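Local coordinates for putative lipoprotein (Bacteroides fragilis, PDB 3QNK), which probably binds glycans or related nutrients at the outer membrane, as SusD-family lipoproteins do, although its own ligand is not established, at residues F59-D64 with R489-R494; L274-E279 with S355-N360; Q467-G472 with V483-I488. All blocks are in the same frame, centred on the assembly; numbering follows the deposited sequence.

Contact 1. Residues F59-D64 with R489-R494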
loop_
_atom_site.group_PDB
_atom_site.type_symbol
_atom_site.label_atom_id
_atom_site.label_comp_id
_atom_site.label_asym_id
_atom_site.label_seq_id
_atom_site.Cartn_x
_atom_site.Cartn_y
_atom_site.Cartn_z
ATOM N N PHE B 59 -6.334 -3.895 16.922
ATOM C CA PHE B 59 -7.143 -4.924 17.590
ATOM C C PHE B 59 -8.600 -4.591 17.832
ATOM O O PHE B 59 -9.215 -5.251 18.678
ATOM C CB PHE B 59 -6.472 -5.368 18.894
ATOM C CG PHE B 59 -5.041 -5.825 18.662
ATOM C CD1 PHE B 59 -4.755 -6.866 17.782
ATOM C CD2 PHE B 59 -3.978 -5.190 19.297
ATOM C CE1 PHE B 59 -3.434 -7.262 17.554
ATOM C CE2 PHE B 59 -2.661 -5.579 19.059
ATOM C CZ PHE B 59 -2.398 -6.592 18.176
ATOM N N LYS B 60 -9.199 -3.702 17.001
ATOM C CA LYS B 60 -10.608 -3.359 17.143
ATOM C C LYS B 60 -11.540 -4.591 17.001
ATOM O O LYS B 60 -12.612 -4.607 17.636
ATOM C CB LYS B 60 -11.013 -2.253 16.174
ATOM C CG LYS B 60 -10.924 -0.885 16.815
ATOM C CD LYS B 60 -11.188 0.196 15.812
ATOM C CE LYS B 60 -11.001 1.531 16.452
ATOM N NZ LYS B 60 -11.221 2.612 15.468
ATOM N N PHE B 61 -11.105 -5.642 16.256
ATOM C CA PHE B 61 -11.897 -6.881 16.072
ATOM C C PHE B 61 -12.239 -7.501 17.413
ATOM O O PHE B 61 -13.374 -7.910 17.664
ATOM C CB PHE B 61 -11.121 -7.912 15.201
ATOM C CG PHE B 61 -11.735 -9.291 15.075
ATOM C CD1 PHE B 61 -11.453 -10.290 16.012
ATOM C CD2 PHE B 61 -12.573 -9.607 14.007
ATOM C CE1 PHE B 61 -12.053 -11.561 15.917
ATOM C CE2 PHE B 61 -13.141 -10.891 13.898
ATOM C CZ PHE B 61 -12.914 -11.839 14.881
ATOM N N ASN B 62 -11.239 -7.586 18.271
ATOM C CA ASN B 62 -11.341 -8.206 19.580
ATOM C C ASN B 62 -12.448 -7.605 20.472
ATOM O O ASN B 62 -12.863 -8.247 21.425
ATOM C CB ASN B 62 -9.997 -8.116 20.275
ATOM C CG ASN B 62 -8.963 -9.048 19.695
ATOM O OD1 ASN B 62 -9.269 -10.120 19.204
ATOM N ND2 ASN B 62 -7.706 -8.693 19.808
ATOM N N TYR B 63 -12.946 -6.418 20.142
ATOM C CA TYR B 63 -13.991 -5.752 20.927
ATOM C C TYR B 63 -15.206 -5.403 20.034
ATOM O O TYR B 63 -16.024 -4.602 20.437
ATOM C CB TYR B 63 -13.420 -4.488 21.620
ATOM C CG TYR B 63 -12.032 -4.684 22.193
ATOM C CD1 TYR B 63 -11.839 -5.361 23.404
ATOM C CD2 TYR B 63 -10.895 -4.310 21.468
ATOM C CE1 TYR B 63 -10.549 -5.590 23.914
ATOM C CE2 TYR B 63 -9.601 -4.573 21.952
ATOM C CZ TYR B 63 -9.439 -5.185 23.184
ATOM O OH TYR B 63 -8.176 -5.385 23.651
ATOM N N ASP B 64 -15.329 -6.029 18.849
ATOM C CA ASP B 64 -16.384 -5.814 17.856
ATOM C C ASP B 64 -16.482 -4.296 17.559
ATOM O O ASP B 64 -17.553 -3.693 17.650
ATOM C CB ASP B 64 -17.741 -6.427 18.298
ATOM C CG ASP B 64 -18.855 -6.294 17.261
ATOM O OD1 ASP B 64 -18.555 -6.402 16.047
ATOM O OD2 ASP B 64 -20.023 -6.057 17.663
ATOM N N ARG B 489 -12.469 -9.405 25.814
ATOM C CA ARG B 489 -13.008 -9.408 24.447
ATOM C C ARG B 489 -14.529 -9.629 24.421
ATOM O O ARG B 489 -15.138 -10.090 25.409
ATOM C CB ARG B 489 -12.312 -10.485 23.584
ATOM C CG ARG B 489 -10.854 -10.185 23.378
ATOM C CD ARG B 489 -10.158 -11.164 22.490
ATOM N NE ARG B 489 -8.723 -10.875 22.467
ATOM C CZ ARG B 489 -7.821 -11.620 21.842
ATOM N NH1 ARG B 489 -8.192 -12.697 21.171
ATOM N NH2 ARG B 489 -6.537 -11.316 21.919
ATOM N N THR B 490 -15.115 -9.375 23.246
ATOM C CA THR B 490 -16.520 -9.646 23.028
ATOM C C THR B 490 -16.683 -10.174 21.625
ATOM O O THR B 490 -15.719 -10.210 20.866
ATOM C CB THR B 490 -17.440 -8.464 23.359
ATOM O OG1 THR B 490 -18.777 -8.985 23.514
ATOM C CG2 THR B 490 -17.368 -7.324 22.318
ATOM N N TRP B 491 -17.926 -10.596 21.291
ATOM C CA TRP B 491 -18.274 -11.179 20.002
ATOM C C TRP B 491 -19.596 -10.637 19.447
ATOM O O TRP B 491 -20.484 -10.203 20.195
ATOM C CB TRP B 491 -18.375 -12.712 20.163
ATOM C CG TRP B 491 -18.669 -13.408 18.866
ATOM C CD1 TRP B 491 -19.898 -13.767 18.385
ATOM C CD2 TRP B 491 -17.736 -13.636 17.797
ATOM N NE1 TRP B 491 -19.789 -14.215 17.097
ATOM C CE2 TRP B 491 -18.471 -14.140 16.705
ATOM C CE3 TRP B 491 -16.347 -13.440 17.652
ATOM C CZ2 TRP B 491 -17.862 -14.469 15.488
ATOM C CZ3 TRP B 491 -15.734 -13.830 16.470
ATOM C CH2 TRP B 491 -16.488 -14.348 15.409
ATOM N N ASN B 492 -19.707 -10.662 18.127
ATOM C CA ASN B 492 -20.901 -10.424 17.319
ATOM C C ASN B 492 -20.772 -11.289 16.064
ATOM O O ASN B 492 -19.696 -11.334 15.472
ATOM C CB ASN B 492 -21.125 -8.977 16.979
ATOM C CG ASN B 492 -22.447 -8.778 16.294
ATOM O OD1 ASN B 492 -22.587 -9.019 15.098
ATOM N ND2 ASN B 492 -23.478 -8.435 17.057
ATOM N N ASP B 493 -21.859 -11.964 15.663
ATOM C CA ASP B 493 -21.825 -12.878 14.528
ATOM C C ASP B 493 -21.385 -12.222 13.203
ATOM O O ASP B 493 -20.891 -12.945 12.341
ATOM C CB ASP B 493 -23.161 -13.586 14.389
ATOM C CG ASP B 493 -23.419 -14.641 15.467
ATOM O OD1 ASP B 493 -22.438 -15.072 16.147
ATOM O OD2 ASP B 493 -24.570 -15.108 15.568
ATOM N N ARG B 494 -21.428 -10.874 13.077
ATOM C CA ARG B 494 -20.964 -10.189 11.863
ATOM C C ARG B 494 -19.466 -10.392 11.663
ATOM O O ARG B 494 -18.993 -10.286 10.526
ATOM C CB ARG B 494 -21.292 -8.674 11.897
ATOM C CG ARG B 494 -20.494 -7.880 12.930
ATOM C CD ARG B 494 -20.842 -6.433 12.924
ATOM N NE ARG B 494 -19.952 -5.723 13.827
ATOM C CZ ARG B 494 -19.754 -4.411 13.818
ATOM N NH1 ARG B 494 -20.357 -3.645 12.917
ATOM N NH2 ARG B 494 -18.928 -3.858 14.691
HETATM O O HOH W 1 -13.935 -10.602 18.592
#

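Contact 2. Residues L274-E279 with S355-N360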
loop_
_atom_site.group_PDB
_atom_site.type_symbol
_atom_site.label_atom_id
_atom_site.label_comp_id
_atom_site.label_asym_id
_atom_site.label_seq_id
_atom_site.Cartn_x
_atom_site.Cartn_y
_atom_site.Cartn_z
ATOM N N LEU B 274 3.493 -12.072 19.808
ATOM C CA LEU B 274 2.476 -13.029 20.254
ATOM C C LEU B 274 2.634 -13.344 21.733
ATOM O O LEU B 274 3.754 -13.521 22.211
ATOM C CB LEU B 274 2.568 -14.327 19.430
ATOM C CG LEU B 274 2.267 -14.225 17.945
ATOM C CD1 LEU B 274 2.986 -15.296 17.186
ATOM C CD2 LEU B 274 0.812 -14.278 17.686
ATOM N N GLY B 275 1.517 -13.415 22.430
ATOM C CA GLY B 275 1.472 -13.729 23.847
ATOM C C GLY B 275 0.526 -14.887 24.082
ATOM O O GLY B 275 -0.674 -14.667 24.272
ATOM N N PRO B 276 1.021 -16.143 24.021
ATOM C CA PRO B 276 0.131 -17.295 24.271
ATOM C C PRO B 276 -0.704 -17.084 25.551
ATOM O O PRO B 276 -0.189 -16.550 26.534
ATOM C CB PRO B 276 1.105 -18.468 24.417
ATOM C CG PRO B 276 2.307 -18.066 23.653
ATOM C CD PRO B 276 2.411 -16.581 23.782
ATOM N N THR B 277 -1.998 -17.446 25.520
ATOM C CA THR B 277 -2.917 -17.251 26.644
ATOM C C THR B 277 -2.884 -18.408 27.624
ATOM O O THR B 277 -2.475 -19.525 27.296
ATOM C CB THR B 277 -4.339 -17.161 26.113
ATOM O OG1 THR B 277 -4.518 -18.287 25.246
ATOM C CG2 THR B 277 -4.618 -15.886 25.367
ATOM N N GLN B 278 -3.418 -18.177 28.807
ATOM C CA GLN B 278 -3.519 -19.245 29.771
ATOM C C GLN B 278 -4.500 -20.304 29.227
ATOM O O GLN B 278 -4.282 -21.492 29.435
ATOM C CB GLN B 278 -3.929 -18.680 31.135
ATOM C CG GLN B 278 -3.735 -19.644 32.285
ATOM C CD GLN B 278 -2.376 -20.289 32.241
ATOM O OE1 GLN B 278 -1.346 -19.617 32.060
ATOM N NE2 GLN B 278 -2.365 -21.610 32.310
ATOM N N GLU B 279 -5.489 -19.879 28.427
ATOM C CA GLU B 279 -6.484 -20.778 27.795
ATOM C C GLU B 279 -5.818 -21.762 26.830
ATOM O O GLU B 279 -6.210 -22.937 26.784
ATOM C CB GLU B 279 -7.566 -19.986 27.058
ATOM C CG GLU B 279 -8.581 -19.398 28.016
ATOM C CD GLU B 279 -8.253 -18.076 28.684
ATOM O OE1 GLU B 279 -7.176 -17.504 28.394
ATOM O OE2 GLU B 279 -9.070 -17.630 29.524
ATOM N N SER B 355 5.896 -9.397 27.726
ATOM C CA SER B 355 4.695 -10.229 27.531
ATOM C C SER B 355 3.598 -9.888 28.582
ATOM O O SER B 355 3.862 -9.813 29.794
ATOM C CB SER B 355 5.054 -11.706 27.567
ATOM O OG SER B 355 3.900 -12.504 27.744
ATOM N N LEU B 356 2.381 -9.654 28.093
ATOM C CA LEU B 356 1.249 -9.332 28.950
ATOM C C LEU B 356 0.610 -10.597 29.518
ATOM O O LEU B 356 -0.084 -10.530 30.548
ATOM C CB LEU B 356 0.217 -8.517 28.178
ATOM C CG LEU B 356 0.723 -7.183 27.625
ATOM C CD1 LEU B 356 -0.262 -6.616 26.634
ATOM C CD2 LEU B 356 1.081 -6.190 28.747
ATOM N N THR B 357 0.887 -11.761 28.880
ATOM C CA THR B 357 0.327 -13.056 29.303
ATOM C C THR B 357 1.247 -13.877 30.164
ATOM O O THR B 357 0.750 -14.775 30.825
ATOM C CB THR B 357 -0.094 -13.892 28.105
ATOM O OG1 THR B 357 1.072 -14.392 27.429
ATOM C CG2 THR B 357 -1.002 -13.121 27.144
ATOM N N GLY B 358 2.559 -13.612 30.111
ATOM C CA GLY B 358 3.582 -14.368 30.818
ATOM C C GLY B 358 4.180 -15.449 29.953
ATOM O O GLY B 358 4.930 -16.298 30.444
ATOM N N TYR B 359 3.848 -15.411 28.644
ATOM C CA TYR B 359 4.306 -16.363 27.629
ATOM C C TYR B 359 4.685 -15.652 26.354
ATOM O O TYR B 359 4.157 -14.568 26.079
ATOM C CB TYR B 359 3.199 -17.405 27.293
ATOM C CG TYR B 359 2.648 -18.127 28.495
ATOM C CD1 TYR B 359 3.395 -19.107 29.143
ATOM C CD2 TYR B 359 1.419 -17.765 29.052
ATOM C CE1 TYR B 359 2.934 -19.720 30.309
ATOM C CE2 TYR B 359 0.942 -18.382 30.214
ATOM C CZ TYR B 359 1.700 -19.373 30.829
ATOM O OH TYR B 359 1.282 -20.001 31.972
ATOM N N ASN B 360 5.547 -16.298 25.546
ATOM C CA ASN B 360 5.962 -15.893 24.199
ATOM C C ASN B 360 5.942 -17.127 23.338
ATOM O O ASN B 360 6.008 -18.242 23.875
ATOM C CB ASN B 360 7.351 -15.241 24.176
ATOM C CG ASN B 360 7.405 -13.886 24.790
ATOM O OD1 ASN B 360 7.696 -13.748 25.966
ATOM N ND2 ASN B 360 7.158 -12.852 24.010
#

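Contact 3. Residues Q467-G472 with V483-I488. With PO4 (phosphate ion), chain G.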
loop_
_atom_site.group_PDB
_atom_site.type_symbol
_atom_site.label_atom_id
_atom_site.label_comp_id
_atom_site.label_asym_id
_atom_site.label_seq_id
_atom_site.Cartn_x
_atom_site.Cartn_y
_atom_site.Cartn_z
ATOM N N GLN B 467 -13.919 -15.660 21.894
ATOM C CA GLN B 467 -13.638 -14.232 22.060
ATOM C C GLN B 467 -14.347 -13.721 23.315
ATOM O O GLN B 467 -15.401 -13.073 23.234
ATOM C CB GLN B 467 -14.020 -13.444 20.793
ATOM C CG GLN B 467 -13.179 -13.775 19.551
ATOM C CD GLN B 467 -11.738 -13.334 19.690
ATOM O OE1 GLN B 467 -10.871 -14.110 20.108
ATOM N NE2 GLN B 467 -11.432 -12.106 19.301
ATOM N N THR B 468 -13.772 -14.064 24.490
ATOM C CA THR B 468 -14.265 -13.695 25.820
ATOM C C THR B 468 -13.145 -13.090 26.655
ATOM O O THR B 468 -12.266 -12.435 26.111
ATOM C CB THR B 468 -14.856 -14.916 26.552
ATOM O OG1 THR B 468 -13.957 -16.015 26.449
ATOM C CG2 THR B 468 -16.203 -15.304 26.044
ATOM N N THR B 469 -13.186 -13.306 27.992
ATOM C CA THR B 469 -12.143 -12.852 28.883
ATOM C C THR B 469 -11.036 -13.882 28.823
ATOM O O THR B 469 -11.272 -15.064 29.108
ATOM C CB THR B 469 -12.672 -12.599 30.282
ATOM O OG1 THR B 469 -13.636 -11.555 30.209
ATOM C CG2 THR B 469 -11.572 -12.191 31.253
ATOM N N LEU B 470 -9.844 -13.431 28.407
ATOM C CA LEU B 470 -8.650 -14.253 28.268
ATOM C C LEU B 470 -7.730 -13.959 29.433
ATOM O O LEU B 470 -7.804 -12.890 30.033
ATOM C CB LEU B 470 -7.964 -14.053 26.916
ATOM C CG LEU B 470 -8.832 -14.312 25.688
ATOM C CD1 LEU B 470 -8.118 -13.882 24.464
ATOM C CD2 LEU B 470 -9.223 -15.804 25.556
ATOM N N HIS B 471 -6.893 -14.938 29.780
ATOM C CA HIS B 471 -6.056 -14.884 30.954
ATOM C C HIS B 471 -4.576 -15.103 30.647
ATOM O O HIS B 471 -4.192 -15.430 29.524
ATOM C CB HIS B 471 -6.553 -15.950 31.945
ATOM C CG HIS B 471 -7.958 -15.712 32.392
ATOM N ND1 HIS B 471 -9.040 -16.222 31.687
ATOM C CD2 HIS B 471 -8.423 -14.941 33.404
ATOM C CE1 HIS B 471 -10.118 -15.783 32.318
ATOM N NE2 HIS B 471 -9.795 -14.999 33.348
ATOM N N GLY B 472 -3.767 -14.902 31.681
ATOM C CA GLY B 472 -2.321 -15.102 31.661
ATOM C C GLY B 472 -1.791 -15.274 33.066
ATOM O O GLY B 472 -2.569 -15.486 33.992
ATOM N N VAL B 483 -2.942 -15.842 38.509
ATOM C CA VAL B 483 -3.582 -15.875 37.180
ATOM C C VAL B 483 -4.231 -14.513 36.977
ATOM O O VAL B 483 -4.880 -13.997 37.878
ATOM C CB VAL B 483 -4.572 -17.065 36.989
ATOM C CG1 VAL B 483 -5.223 -17.042 35.603
ATOM C CG2 VAL B 483 -3.856 -18.399 37.238
ATOM N N THR B 484 -4.018 -13.906 35.825
ATOM C CA THR B 484 -4.528 -12.562 35.493
ATOM C C THR B 484 -5.503 -12.557 34.334
ATOM O O THR B 484 -5.451 -13.473 33.515
ATOM C CB THR B 484 -3.320 -11.677 35.070
ATOM O OG1 THR B 484 -2.679 -12.242 33.902
ATOM C CG2 THR B 484 -2.316 -11.495 36.198
ATOM N N LYS B 485 -6.317 -11.495 34.209
ATOM C CA LYS B 485 -7.163 -11.221 33.038
ATOM C C LYS B 485 -6.246 -10.500 32.051
ATOM O O LYS B 485 -5.540 -9.581 32.465
ATOM C CB LYS B 485 -8.396 -10.376 33.405
ATOM C CG LYS B 485 -9.539 -11.156 34.022
ATOM C CD LYS B 485 -10.585 -10.212 34.588
ATOM C CE LYS B 485 -11.987 -10.795 34.740
ATOM N NZ LYS B 485 -12.209 -11.506 36.035
ATOM N N THR B 486 -6.156 -10.947 30.797
ATOM C CA THR B 486 -5.223 -10.310 29.850
ATOM C C THR B 486 -5.944 -9.512 28.775
ATOM O O THR B 486 -5.334 -8.629 28.171
ATOM C CB THR B 486 -4.287 -11.336 29.214
ATOM O OG1 THR B 486 -5.072 -12.433 28.754
ATOM C CG2 THR B 486 -3.198 -11.840 30.185
ATOM N N ASP B 487 -7.236 -9.805 28.530
ATOM C CA ASP B 487 -8.043 -9.134 27.514
ATOM C C ASP B 487 -9.518 -9.436 27.744
ATOM O O ASP B 487 -9.900 -10.604 27.892
ATOM C CB ASP B 487 -7.625 -9.557 26.085
ATOM C CG ASP B 487 -7.769 -8.460 25.045
ATOM O OD1 ASP B 487 -8.067 -7.294 25.441
ATOM O OD2 ASP B 487 -7.581 -8.764 23.820
ATOM N N ILE B 488 -10.341 -8.378 27.805
ATOM C CA ILE B 488 -11.787 -8.513 27.961
ATOM C C ILE B 488 -12.390 -8.316 26.559
ATOM O O ILE B 488 -12.713 -7.189 26.148
ATOM C CB ILE B 488 -12.404 -7.581 29.044
ATOM C CG1 ILE B 488 -11.521 -7.405 30.298
ATOM C CG2 ILE B 488 -13.828 -7.969 29.362
ATOM C CD1 ILE B 488 -11.179 -8.596 31.134
HETATM P P PO4 G . -8.739 -4.501 28.014
HETATM O O1 PO4 G . -10.316 -4.892 27.519
HETATM O O2 PO4 G . -8.647 -2.849 28.584
HETATM O O3 PO4 G . -8.522 -5.591 29.131
HETATM O O4 PO4 G . -7.518 -4.972 27.015
#

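Contact 1. Residues F59-D64 with R489-R494
The amide of Asn-62 lies flat over one face of the Arg-489 guanidinium, the two side chains side by side and pointing the same way with their planes 7° apart. Asn-62 CG sits 3.3 Å from Arg-489 NE, and the facing polar atoms do not bond to each other: Gln-467 bonds Asn-62 OD1 and Arg-489 NH1, Asn-41 O takes Asn-62 ND2, and Asp-487 forms a salt bridge with Arg-489 NE. Next to this stack the backbones join where Thr-490 N donates to Asn-62 O at 3.1 Å. A water adds a second link, donating to Phe-61 O and to Thr-490 O. The turn 59-64, with its 3-10 segment at 60-62, belongs to the N-terminal part of the SusD-like fold, and 489-494 runs on from strand 480-488, so residues 425 positions apart meet here. Asp-64 and Arg-494 reach tip to tip, their carboxylate and guanidinium planes 88° apart. The extended Arg-494 chain carries NE to the carboxylate, and the grip is side-on with both nitrogens on one oxygen: Arg-494 NE meets the syn lone pair of Asp-64 OD1 at 2.7 Å, while Arg-494 NH2 approaches Asp-64 OD1 from above the carboxylate plane at 2.9 Å. Phe-61 CZ also meets Trp-491 CZ3 obliquely, at 3.8 Å.

Contact 2. Residues L274-E279 with S355-N360
Thr-357 OG1 donates to Pro-276 O at 2.7 Å, tying a loop of the SusD-family region to the lead-in of helix 278-283, for which Thr-277 is the N-cap residue, its OG1 capping Leu-280 N. The same carbonyl oxygen lies at the edge of the Tyr-359 ring, near its plane, with Pro-276 O 3.2 Å from Tyr-359 CD2. The proline ring packs beside the tyrosine's base, Pro-276 CD standing 3.7 Å from Tyr-359 CB. Gln-278 bends at chi2, its amide turned 50° from the phenol ring; Tyr-359 OH donates to Gln-278 OE1 at 2.7 Å, in the plane of the Gln-278 amide and on a lone pair of OE1. Closer to Leu-274, Gly-275 CA makes a CA-H...O contact with Tyr-359 O, with an angle of 150° at the hydrogen. Around this shell, Val-473 of strand 469-475 and Ile-323 touch the Tyr-359 side chain, and Tyr-312 OH is hydrogen-bonded to the phenol. Thr-357 is set by its own loop: its OG1 lies between the backbone N and the carbonyl carbon (chi1 73°) and also accepts from Tyr-359 N, an ST turn. Ser-355 OG accepts from Gly-358 N, an ST motif, and donates to Tyr-359 O at 2.7 Å.

Contact 3. Residues Q467-G472 with V483-I488
A beta hairpin brings strand 469-475 against strand 480-488, and a bulge interrupts the pairing where Thr-486 and Asp-487 both face Leu-470. Leu-470 N donates to Asp-487 O at 2.9 Å, whereas Leu-470 O receives Thr-486 N at 2.7 Å and, only weakly, Asp-487 N. Pairing resumes one residue out of step, His-471 with Lys-485 as a non-hydrogen-bonded pair and Gly-472 with Thr-484 as a hydrogen-bonded one, with Gly-472 N to Thr-484 O at 2.9 Å and Thr-484 N to Gly-472 O at 2.8 Å. The extra residue turns the Thr-486 side chain toward the partner strand, where Thr-486 CG2 comes to 3.5 Å from Gly-472 N. On the face opposite Leu-470 and Asp-487, Thr-469 and Ile-488 lie side by side; Thr-469 CG2 meets Ile-488 CD1 at 3.6 Å and also touches Lys-485 CG. The His-471 and Lys-485 side chains lie side by side; Thr-484 O lies at the edge of the imidazole, and Glu-279 is bonded to His-471 ND1. Asp-487 OD1 is bonded to Tyr-63 OH and is 2.9 Å from PO4 O4 of a phosphate, probably from crystallisation, that is hydrogen-bonded to Arg-55 and, weakly, to Ile-488 N. Two residues opposite one mark a classic bulge in an antiparallel hairpin.

Overall arrangement
Contact 2 is buried throughout, while contacts 1 and 3 are partly buried, with Thr-490, Lys-485 and Ile-488 exposed. The chemistry differs as well: contact 2 relies on hydroxyl hydrogen bonds and proline packing, contact 3 on strand pairing, and contact 1 on a salt bridge and an amide-guanidinium stack. Segment 489-494 of contact 1 directly continues strand 480-488 of contact 3, and the two contacts touch, Tyr-63 CD1 packing on Ile-488 O. Contacts 2 and 3, with centres about 10 Å apart, are joined by Gln-278 N to His-471 O, which sets helix 278-283 against the hairpin. Contacts 1 and 2 do not touch, their nearest atoms about 6 Å apart; contact 3 bonds to both.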